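PDB 1WZ8: enoyl-CoA hydratase from Thermus thermophilus, which probably catalyses the reversible addition of water to the double bond of enoyl-CoA thioesters, as a hexameric member of the crotonase family. Local coordinates for residues 19-24 and 205-210; 44-49 and 56-61; 48-53 and 102-107. All blocks are in the same frame, centred on the assembly; numbering follows the deposited sequence.

Interaction 1 of 3, residues 19-24 and 205-210; sequences PGVLEI and RLAQGP
The methyl group of Ala207 is the whole of what one side offers: its CB lies 3.5 Å from Pro19 O and 3.8 Å from Val21 CG2, so that one carbon faces a backbone carbonyl and a valine methyl at once. Gly20 sits between these two partners in sequence, and its CA is 5.6 Å from the CA of Ala207. The backbone is close here because neither residue is bulky. A side chain on Gly20 would point at the helix, its beta carbon tight against Ala207 CB at 3.4 Å, and the positive phi of 80° is itself a conformation that glycine adopts readily. Val21 supplies its second methyl through its rotamer: CG1 lies anti to the backbone N (chi1 -179°), which leaves CG2 beside that nitrogen and brings it to the alanine. Behind this first shell, Val21 also packs on Leu59 of the neighbouring strand 57-62, and Gly20 makes backbone hydrogen bonds with Arg56 and Ala57. The guanidinium of Arg56 in turn reaches the other partner, with NE bonded to Ala207 O and NH2 to Gly209 O, and thus ties the end of helix 195-207 to the start of that strand. Arg205 forms a salt bridge with Glu173 of a second subunit. Between 19-24 and 205-210 themselves only 89 Å² is buried and the touching atoms are mainly carbon, which implies a contact governed by shape: small residues let the helix end come close to the turn entering strand 21-26, while the polar ties are made by Arg56 alongside.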
loop_
_atom_site.group_PDB
_atom_site.type_symbol
_atom_site.label_atom_id
_atom_site.label_comp_id
_atom_site.label_asym_id
_atom_site.label_seq_id
_atom_site.Cartn_x
_atom_site.Cartn_y
_atom_site.Cartn_z
ATOM N N PRO A 19 10.298 -34.606 18.298
ATOM C CA PRO A 19 9.493 -33.877 19.282
ATOM C C PRO A 19 9.000 -32.524 18.769
ATOM O O PRO A 19 9.798 -31.682 18.358
ATOM C CB PRO A 19 10.453 -33.719 20.463
ATOM C CG PRO A 19 11.307 -34.945 20.362
ATOM C CD PRO A 19 11.585 -35.028 18.881
ATOM N N GLY A 20 7.684 -32.330 18.788
ATOM C CA GLY A 20 7.111 -31.069 18.350
ATOM C C GLY A 20 6.987 -30.884 16.851
ATOM O O GLY A 20 6.440 -29.883 16.394
ATOM N N VAL A 21 7.491 -31.840 16.079
ATOM C CA VAL A 21 7.421 -31.746 14.628
ATOM C C VAL A 21 6.282 -32.587 14.070
ATOM O O VAL A 21 6.355 -33.818 14.058
ATOM C CB VAL A 21 8.736 -32.215 13.969
ATOM C CG1 VAL A 21 8.637 -32.077 12.455
ATOM C CG2 VAL A 21 9.911 -31.400 14.508
ATOM N N LEU A 22 5.223 -31.927 13.620
ATOM C CA LEU A 22 4.102 -32.648 13.043
ATOM C C LEU A 22 4.384 -32.813 11.563
ATOM O O LEU A 22 4.429 -31.837 10.811
ATOM C CB LEU A 22 2.793 -31.885 13.240
ATOM C CG LEU A 22 1.578 -32.564 12.596
ATOM C CD1 LEU A 22 1.413 -33.968 13.163
ATOM C CD2 LEU A 22 0.333 -31.740 12.841
ATOM N N GLU A 23 4.585 -34.056 11.147
ATOM C CA GLU A 23 4.877 -34.334 9.754
ATOM C C GLU A 23 3.612 -34.729 9.011
ATOM O O GLU A 23 2.908 -35.650 9.419
ATOM C CB GLU A 23 5.898 -35.463 9.651
ATOM C CG GLU A 23 6.262 -35.822 8.230
ATOM C CD GLU A 23 7.086 -37.081 8.155
ATOM O OE1 GLU A 23 6.556 -38.159 8.495
ATOM O OE2 GLU A 23 8.262 -36.992 7.758
ATOM N N ILE A 24 3.325 -34.020 7.926
ATOM C CA ILE A 24 2.152 -34.313 7.115
ATOM C C ILE A 24 2.627 -34.853 5.772
ATOM O O ILE A 24 3.269 -34.138 5.001
ATOM C CB ILE A 24 1.301 -33.050 6.861
ATOM C CG1 ILE A 24 0.860 -32.435 8.193
ATOM C CG2 ILE A 24 0.075 -33.414 6.025
ATOM C CD1 ILE A 24 -0.042 -31.216 8.030
ATOM N N ARG A 205 15.040 -28.198 14.434
ATOM C CA ARG A 205 15.667 -26.987 14.962
ATOM C C ARG A 205 14.617 -25.928 15.271
ATOM O O ARG A 205 14.708 -25.230 16.282
ATOM C CB ARG A 205 16.680 -26.403 13.968
ATOM C CG ARG A 205 18.030 -27.110 13.935
ATOM C CD ARG A 205 18.989 -26.412 12.965
ATOM N NE ARG A 205 19.331 -25.054 13.387
ATOM C CZ ARG A 205 19.958 -24.169 12.618
ATOM N NH1 ARG A 205 20.312 -24.494 11.383
ATOM N NH2 ARG A 205 20.229 -22.956 13.081
ATOM N N LEU A 206 13.633 -25.799 14.389
ATOM C CA LEU A 206 12.562 -24.832 14.591
ATOM C C LEU A 206 11.731 -25.220 15.810
ATOM O O LEU A 206 11.313 -24.359 16.581
ATOM C CB LEU A 206 11.672 -24.765 13.353
ATOM C CG LEU A 206 12.321 -24.109 12.130
ATOM C CD1 LEU A 206 11.519 -24.433 10.884
ATOM C CD2 LEU A 206 12.409 -22.605 12.345
ATOM N N ALA A 207 11.496 -26.519 15.985
ATOM C CA ALA A 207 10.718 -26.998 17.124
ATOM C C ALA A 207 11.479 -26.747 18.424
ATOM O O ALA A 207 10.891 -26.713 19.499
ATOM C CB ALA A 207 10.416 -28.490 16.970
ATOM N N GLN A 208 12.790 -26.578 18.324
ATOM C CA GLN A 208 13.609 -26.317 19.505
ATOM C C GLN A 208 13.727 -24.825 19.779
ATOM O O GLN A 208 14.286 -24.413 20.799
ATOM C CB GLN A 208 15.001 -26.917 19.322
ATOM C CG GLN A 208 15.005 -28.434 19.293
ATOM C CD GLN A 208 16.361 -29.003 18.931
ATOM O OE1 GLN A 208 16.558 -30.221 18.931
ATOM N NE2 GLN A 208 17.303 -28.125 18.613
ATOM N N GLY A 209 13.202 -24.017 18.866
ATOM C CA GLY A 209 13.268 -22.578 19.038
ATOM C C GLY A 209 12.155 -22.056 19.927
ATOM O O GLY A 209 11.319 -22.830 20.401
ATOM N N PRO A 210 12.119 -20.738 20.178
ATOM C CA PRO A 210 11.100 -20.098 21.020
ATOM C C PRO A 210 9.763 -19.992 20.286
ATOM O O PRO A 210 9.619 -19.218 19.337
ATOM C CB PRO A 210 11.720 -18.740 21.325
ATOM C CG PRO A 210 12.455 -18.431 20.072
ATOM C CD PRO A 210 13.108 -19.752 19.704
#

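Interaction 2 of 3, residues 44-49 and 56-61; sequences RVWRDL and RAVLLR
In the beta-alpha-beta unit formed by strand 21-26, helix 36-49 and strand 57-62, the helix lies against the sheet, and Trp46 is the residue through which segment 44-49 touches the returning strand. The far end of its six-membered ring does the touching. CH2 lies 3.9 Å from Val58 CG1, while CZ2 is 4.0 Å from Leu60 CD1; that leucine methyl sits at the ring edge, near its plane, whereas the valine methyl approaches obliquely. Leu60 CD2 also comes within 4.1 Å of Trp46 CH2, so both branches of the leucine take part. Val58 and Leu60, two positions apart on the strand, both direct their side chains to the helix, and Leu59 between them turns to the other side of the sheet, where it meets helix 195-207. With CG anti to its own carbonyl carbon (chi1 -57°), Trp46 carries the indole out to the strand although its first bond does not aim there. Val45 CG1 stands 3.9 Å above one face of the indole. Beyond the two segments, Phe103 meets the ring edge-to-face and Val107 of strand 107-111 packs on it; the indole NE1 makes a weak hydrogen bond with Leu42 O, one turn back in the helix. The 140 Å² buried here comes from residues that are all buried, and the contact is wholly apolar, consistent with hydrophobic cohesion rather than polar bonding holding this helix face to the sheet.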
loop_
_atom_site.group_PDB
_atom_site.type_symbol
_atom_site.label_atom_id
_atom_site.label_comp_id
_atom_site.label_asym_id
_atom_site.label_seq_id
_atom_site.Cartn_x
_atom_site.Cartn_y
_atom_site.Cartn_z
ATOM N N ARG A 44 -7.525 -27.084 3.348
ATOM C CA ARG A 44 -8.310 -26.902 4.561
ATOM C C ARG A 44 -7.723 -27.446 5.857
ATOM O O ARG A 44 -8.129 -27.020 6.934
ATOM C CB ARG A 44 -9.704 -27.504 4.363
ATOM C CG ARG A 44 -10.387 -27.049 3.091
ATOM C CD ARG A 44 -11.738 -27.714 2.890
ATOM N NE ARG A 44 -12.805 -27.027 3.614
ATOM C CZ ARG A 44 -14.025 -26.829 3.123
ATOM N NH1 ARG A 44 -14.333 -27.270 1.910
ATOM N NH2 ARG A 44 -14.934 -26.173 3.831
ATOM N N VAL A 45 -6.777 -28.375 5.768
ATOM C CA VAL A 45 -6.187 -28.969 6.965
ATOM C C VAL A 45 -5.594 -27.942 7.935
ATOM O O VAL A 45 -5.613 -28.140 9.150
ATOM C CB VAL A 45 -5.095 -30.008 6.582
ATOM C CG1 VAL A 45 -3.932 -29.316 5.884
ATOM C CG2 VAL A 45 -4.623 -30.764 7.822
ATOM N N TRP A 46 -5.093 -26.832 7.402
ATOM C CA TRP A 46 -4.483 -25.803 8.238
ATOM C C TRP A 46 -5.407 -25.242 9.314
ATOM O O TRP A 46 -4.955 -24.916 10.408
ATOM C CB TRP A 46 -3.924 -24.684 7.354
ATOM C CG TRP A 46 -2.945 -25.221 6.352
ATOM C CD1 TRP A 46 -3.203 -25.557 5.052
ATOM C CD2 TRP A 46 -1.595 -25.624 6.608
ATOM N NE1 TRP A 46 -2.103 -26.154 4.487
ATOM C CE2 TRP A 46 -1.100 -26.208 5.420
ATOM C CE3 TRP A 46 -0.756 -25.555 7.729
ATOM C CZ2 TRP A 46 0.197 -26.722 5.322
ATOM C CZ3 TRP A 46 0.535 -26.068 7.631
ATOM C CH2 TRP A 46 0.997 -26.645 6.436
ATOM N N ARG A 47 -6.697 -25.136 9.018
ATOM C CA ARG A 47 -7.649 -24.623 10.002
ATOM C C ARG A 47 -7.734 -25.540 11.216
ATOM O O ARG A 47 -7.727 -25.079 12.355
ATOM C CB ARG A 47 -9.037 -24.478 9.378
ATOM C CG ARG A 47 -9.195 -23.241 8.518
ATOM C CD ARG A 47 -10.447 -23.330 7.673
ATOM N NE ARG A 47 -10.118 -23.313 6.253
ATOM C CZ ARG A 47 -10.706 -24.080 5.343
ATOM N NH1 ARG A 47 -11.656 -24.929 5.708
ATOM N NH2 ARG A 47 -10.340 -24.001 4.070
ATOM N N ASP A 48 -7.811 -26.842 10.969
ATOM C CA ASP A 48 -7.897 -27.805 12.056
ATOM C C ASP A 48 -6.568 -27.999 12.783
ATOM O O ASP A 48 -6.549 -28.376 13.955
ATOM C CB ASP A 48 -8.406 -29.149 11.533
ATOM C CG ASP A 48 -9.812 -29.059 10.972
ATOM O OD1 ASP A 48 -10.642 -28.335 11.561
ATOM O OD2 ASP A 48 -10.095 -29.718 9.950
ATOM N N LEU A 49 -5.459 -27.736 12.098
ATOM C CA LEU A 49 -4.152 -27.903 12.722
ATOM C C LEU A 49 -3.958 -26.939 13.883
ATOM O O LEU A 49 -3.211 -27.223 14.817
ATOM C CB LEU A 49 -3.033 -27.703 11.696
ATOM C CG LEU A 49 -2.898 -28.795 10.634
ATOM C CD1 LEU A 49 -1.705 -28.494 9.740
ATOM C CD2 LEU A 49 -2.729 -30.150 11.318
ATOM N N ARG A 56 5.023 -27.537 17.119
ATOM C CA ARG A 56 5.994 -26.449 17.178
ATOM C C ARG A 56 6.518 -26.160 15.771
ATOM O O ARG A 56 7.058 -25.089 15.504
ATOM C CB ARG A 56 7.140 -26.800 18.139
ATOM C CG ARG A 56 6.676 -26.957 19.596
ATOM C CD ARG A 56 7.805 -27.374 20.541
ATOM N NE ARG A 56 8.725 -26.283 20.864
ATOM C CZ ARG A 56 8.508 -25.353 21.792
ATOM N NH1 ARG A 56 7.392 -25.360 22.513
ATOM N NH2 ARG A 56 9.419 -24.413 22.006
ATOM N N ALA A 57 6.342 -27.127 14.875
ATOM C CA ALA A 57 6.757 -26.981 13.483
ATOM C C ALA A 57 6.062 -28.042 12.642
ATOM O O ALA A 57 5.822 -29.156 13.111
ATOM C CB ALA A 57 8.274 -27.126 13.355
ATOM N N VAL A 58 5.723 -27.685 11.408
ATOM C CA VAL A 58 5.072 -28.612 10.493
ATOM C C VAL A 58 6.030 -28.962 9.357
ATOM O O VAL A 58 6.708 -28.091 8.807
ATOM C CB VAL A 58 3.781 -28.002 9.907
ATOM C CG1 VAL A 58 3.239 -28.880 8.782
ATOM C CG2 VAL A 58 2.737 -27.863 11.012
ATOM N N LEU A 59 6.092 -30.245 9.025
ATOM C CA LEU A 59 6.958 -30.721 7.957
ATOM C C LEU A 59 6.082 -31.342 6.879
ATOM O O LEU A 59 5.314 -32.260 7.154
ATOM C CB LEU A 59 7.946 -31.763 8.495
ATOM C CG LEU A 59 8.862 -32.445 7.473
ATOM C CD1 LEU A 59 9.669 -31.394 6.716
ATOM C CD2 LEU A 59 9.791 -33.426 8.191
ATOM N N LEU A 60 6.198 -30.836 5.657
ATOM C CA LEU A 60 5.405 -31.345 4.545
ATOM C C LEU A 60 6.246 -32.225 3.639
ATOM O O LEU A 60 7.376 -31.874 3.295
ATOM C CB LEU A 60 4.834 -30.185 3.730
ATOM C CG LEU A 60 3.873 -29.249 4.464
ATOM C CD1 LEU A 60 3.518 -28.069 3.558
ATOM C CD2 LEU A 60 2.619 -30.019 4.875
ATOM N N ARG A 61 5.693 -33.368 3.251
ATOM C CA ARG A 61 6.402 -34.286 2.373
ATOM C C ARG A 61 5.392 -35.071 1.553
ATOM O O ARG A 61 4.307 -35.398 2.037
ATOM C CB ARG A 61 7.258 -35.264 3.185
ATOM C CG ARG A 61 8.150 -36.152 2.328
ATOM C CD ARG A 61 8.834 -37.254 3.140
ATOM N NE ARG A 61 9.919 -37.881 2.383
ATOM C CZ ARG A 61 10.692 -38.860 2.846
ATOM N NH1 ARG A 61 10.503 -39.337 4.070
ATOM N NH2 ARG A 61 11.659 -39.357 2.089
#

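Interaction 3 of 3, residues 48-53 and 102-107; sequences DLEAVE and NFPRPV
Apolar contacts dominate where Phe103 meets Leu49 and Glu50. The closest approach is from Leu49 CB to Phe103 CE1, at 3.4 Å, with Phe103 CZ slightly farther from the same CB at 3.8 Å; the beta carbon comes to the ring obliquely, and the leucine branches lead on to Leu22 and Ile24 of strand 21-26. Phe103 owes this reach to its first torsion, which sets CG anti to the backbone N (chi1 -173°) and carries the ring toward the helix end. Glu50 adds the aliphatic part of its side chain: its CG lies 4.1 Å from Phe103 CD1 and 4.2 Å from Pro104 CD. The Glu50 and Phe103 side chains run past one another in opposite directions, with carboxylate and ring planes 48° apart.

Backbone atoms make up the second kind of contact: Leu49 C and Glu50 N lie at the ring edge, near its plane, the nitrogen 3.7 Å from Phe103 CE1. Within its own segment, Pro104 places CD over the rim of one ring face. With Phe103 replaced by an alanine, the space beside Leu49 CB is likely to be left unfilled and Trp46 to lose its edge-to-face partner.

Outside the two segments, Phe103 also packs on Val58, and Arg105 O is bonded to Lys218 of helix 211-226. The arrangement belongs to the crotonase fold, whose helices connect parallel strands: the link from helix 83-102 to strand 107-111 packs its aromatic residue on the end of helix 36-49.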
loop_
_atom_site.group_PDB
_atom_site.type_symbol
_atom_site.label_atom_id
_atom_site.label_comp_id
_atom_site.label_asym_id
_atom_site.label_seq_id
_atom_site.Cartn_x
_atom_site.Cartn_y
_atom_site.Cartn_z
ATOM N N ASP A 48 -7.811 -26.842 10.969
ATOM C CA ASP A 48 -7.897 -27.805 12.056
ATOM C C ASP A 48 -6.568 -27.999 12.783
ATOM O O ASP A 48 -6.549 -28.376 13.955
ATOM C CB ASP A 48 -8.406 -29.149 11.533
ATOM C CG ASP A 48 -9.812 -29.059 10.972
ATOM O OD1 ASP A 48 -10.642 -28.335 11.561
ATOM O OD2 ASP A 48 -10.095 -29.718 9.950
ATOM N N LEU A 49 -5.459 -27.736 12.098
ATOM C CA LEU A 49 -4.152 -27.903 12.722
ATOM C C LEU A 49 -3.958 -26.939 13.883
ATOM O O LEU A 49 -3.211 -27.223 14.817
ATOM C CB LEU A 49 -3.033 -27.703 11.696
ATOM C CG LEU A 49 -2.898 -28.795 10.634
ATOM C CD1 LEU A 49 -1.705 -28.494 9.740
ATOM C CD2 LEU A 49 -2.729 -30.150 11.318
ATOM N N GLU A 50 -4.633 -25.798 13.820
ATOM C CA GLU A 50 -4.527 -24.798 14.875
ATOM C C GLU A 50 -5.019 -25.368 16.198
ATOM O O GLU A 50 -4.637 -24.894 17.266
ATOM C CB GLU A 50 -5.347 -23.559 14.511
ATOM C CG GLU A 50 -4.810 -22.794 13.314
ATOM C CD GLU A 50 -5.678 -21.608 12.933
ATOM O OE1 GLU A 50 -6.831 -21.822 12.496
ATOM O OE2 GLU A 50 -5.209 -20.458 13.073
ATOM N N ALA A 51 -5.864 -26.393 16.120
ATOM C CA ALA A 51 -6.412 -27.014 17.319
ATOM C C ALA A 51 -5.459 -28.020 17.956
ATOM O O ALA A 51 -5.501 -28.236 19.163
ATOM C CB ALA A 51 -7.739 -27.691 16.992
ATOM N N VAL A 52 -4.601 -28.633 17.146
ATOM C CA VAL A 52 -3.660 -29.622 17.657
ATOM C C VAL A 52 -2.628 -29.010 18.596
ATOM O O VAL A 52 -1.871 -28.117 18.214
ATOM C CB VAL A 52 -2.915 -30.338 16.511
ATOM C CG1 VAL A 52 -1.945 -31.358 17.084
ATOM C CG2 VAL A 52 -3.911 -31.017 15.587
ATOM N N GLU A 53 -2.607 -29.503 19.830
ATOM C CA GLU A 53 -1.669 -29.018 20.832
ATOM C C GLU A 53 -0.319 -29.700 20.684
ATOM O O GLU A 53 -0.244 -30.881 20.342
ATOM C CB GLU A 53 -2.208 -29.280 22.241
ATOM C CG GLU A 53 -3.352 -28.373 22.657
ATOM C CD GLU A 53 -3.787 -28.607 24.092
ATOM O OE1 GLU A 53 -2.915 -28.587 24.991
ATOM O OE2 GLU A 53 -4.999 -28.804 24.324
ATOM N N ASN A 102 -0.764 -18.260 7.142
ATOM C CA ASN A 102 -1.437 -17.832 8.357
ATOM C C ASN A 102 -1.390 -18.835 9.506
ATOM O O ASN A 102 -1.901 -18.559 10.592
ATOM C CB ASN A 102 -2.879 -17.421 8.045
ATOM C CG ASN A 102 -2.947 -16.122 7.254
ATOM O OD1 ASN A 102 -2.244 -15.161 7.564
ATOM N ND2 ASN A 102 -3.792 -16.088 6.232
ATOM N N PHE A 103 -0.782 -19.996 9.274
ATOM C CA PHE A 103 -0.654 -20.981 10.338
ATOM C C PHE A 103 0.375 -20.370 11.287
ATOM O O PHE A 103 1.375 -19.825 10.840
ATOM C CB PHE A 103 -0.138 -22.310 9.791
ATOM C CG PHE A 103 -0.140 -23.410 10.805
ATOM C CD1 PHE A 103 -1.339 -23.862 11.349
ATOM C CD2 PHE A 103 1.052 -23.965 11.252
ATOM C CE1 PHE A 103 -1.351 -24.851 12.331
ATOM C CE2 PHE A 103 1.053 -24.957 12.235
ATOM C CZ PHE A 103 -0.149 -25.398 12.776
ATOM N N PRO A 104 0.144 -20.449 12.610
ATOM C CA PRO A 104 1.096 -19.862 13.562
ATOM C C PRO A 104 2.499 -20.455 13.677
ATOM O O PRO A 104 3.448 -19.733 14.002
ATOM C CB PRO A 104 0.338 -19.919 14.887
ATOM C CG PRO A 104 -0.530 -21.134 14.721
ATOM C CD PRO A 104 -1.037 -20.986 13.309
ATOM N N ARG A 105 2.641 -21.751 13.422
ATOM C CA ARG A 105 3.946 -22.396 13.533
ATOM C C ARG A 105 4.698 -22.444 12.205
ATOM O O ARG A 105 4.096 -22.416 11.130
ATOM C CB ARG A 105 3.787 -23.827 14.066
ATOM C CG ARG A 105 2.801 -23.959 15.207
ATOM C CD ARG A 105 3.121 -22.981 16.321
ATOM N NE ARG A 105 1.993 -22.820 17.231
ATOM C CZ ARG A 105 1.910 -21.862 18.147
ATOM N NH1 ARG A 105 2.895 -20.980 18.273
ATOM N NH2 ARG A 105 0.838 -21.774 18.922
ATOM N N PRO A 106 6.037 -22.502 12.268
ATOM C CA PRO A 106 6.856 -22.560 11.056
ATOM C C PRO A 106 6.539 -23.830 10.282
ATOM O O PRO A 106 6.316 -24.885 10.876
ATOM C CB PRO A 106 8.283 -22.568 11.602
ATOM C CG PRO A 106 8.155 -21.765 12.870
ATOM C CD PRO A 106 6.879 -22.326 13.464
ATOM N N VAL A 107 6.516 -23.715 8.959
ATOM C CA VAL A 107 6.227 -24.842 8.080
ATOM C C VAL A 107 7.428 -25.077 7.177
ATOM O O VAL A 107 7.936 -24.149 6.554
ATOM C CB VAL A 107 4.980 -24.556 7.205
ATOM C CG1 VAL A 107 4.727 -25.721 6.244
ATOM C CG2 VAL A 107 3.769 -24.318 8.091
#

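In the fold
The three contacts lie on the same side of the chain's centre, in one region around the first parallel strands of the crotonase-family sheet. Interactions 2 and 3 both use helix 36-49, and their centres are about 6 Å apart; Val58 CG2 meets Phe103 CE2 at 3.6 Å, and Val58 N is 2.9 Å from Pro106 O, a probable hydrogen bond. Interaction 1 lies about 12 Å from interaction 2 and about 11 Å from interaction 3, centre to centre. Ile24 CD1 touches Leu49 CD1 at 3.6 Å, joining its strand to the helix, and Ile24 N lies 2.8 Å from Leu59 O. Along the chain, interaction 1 encloses the other two.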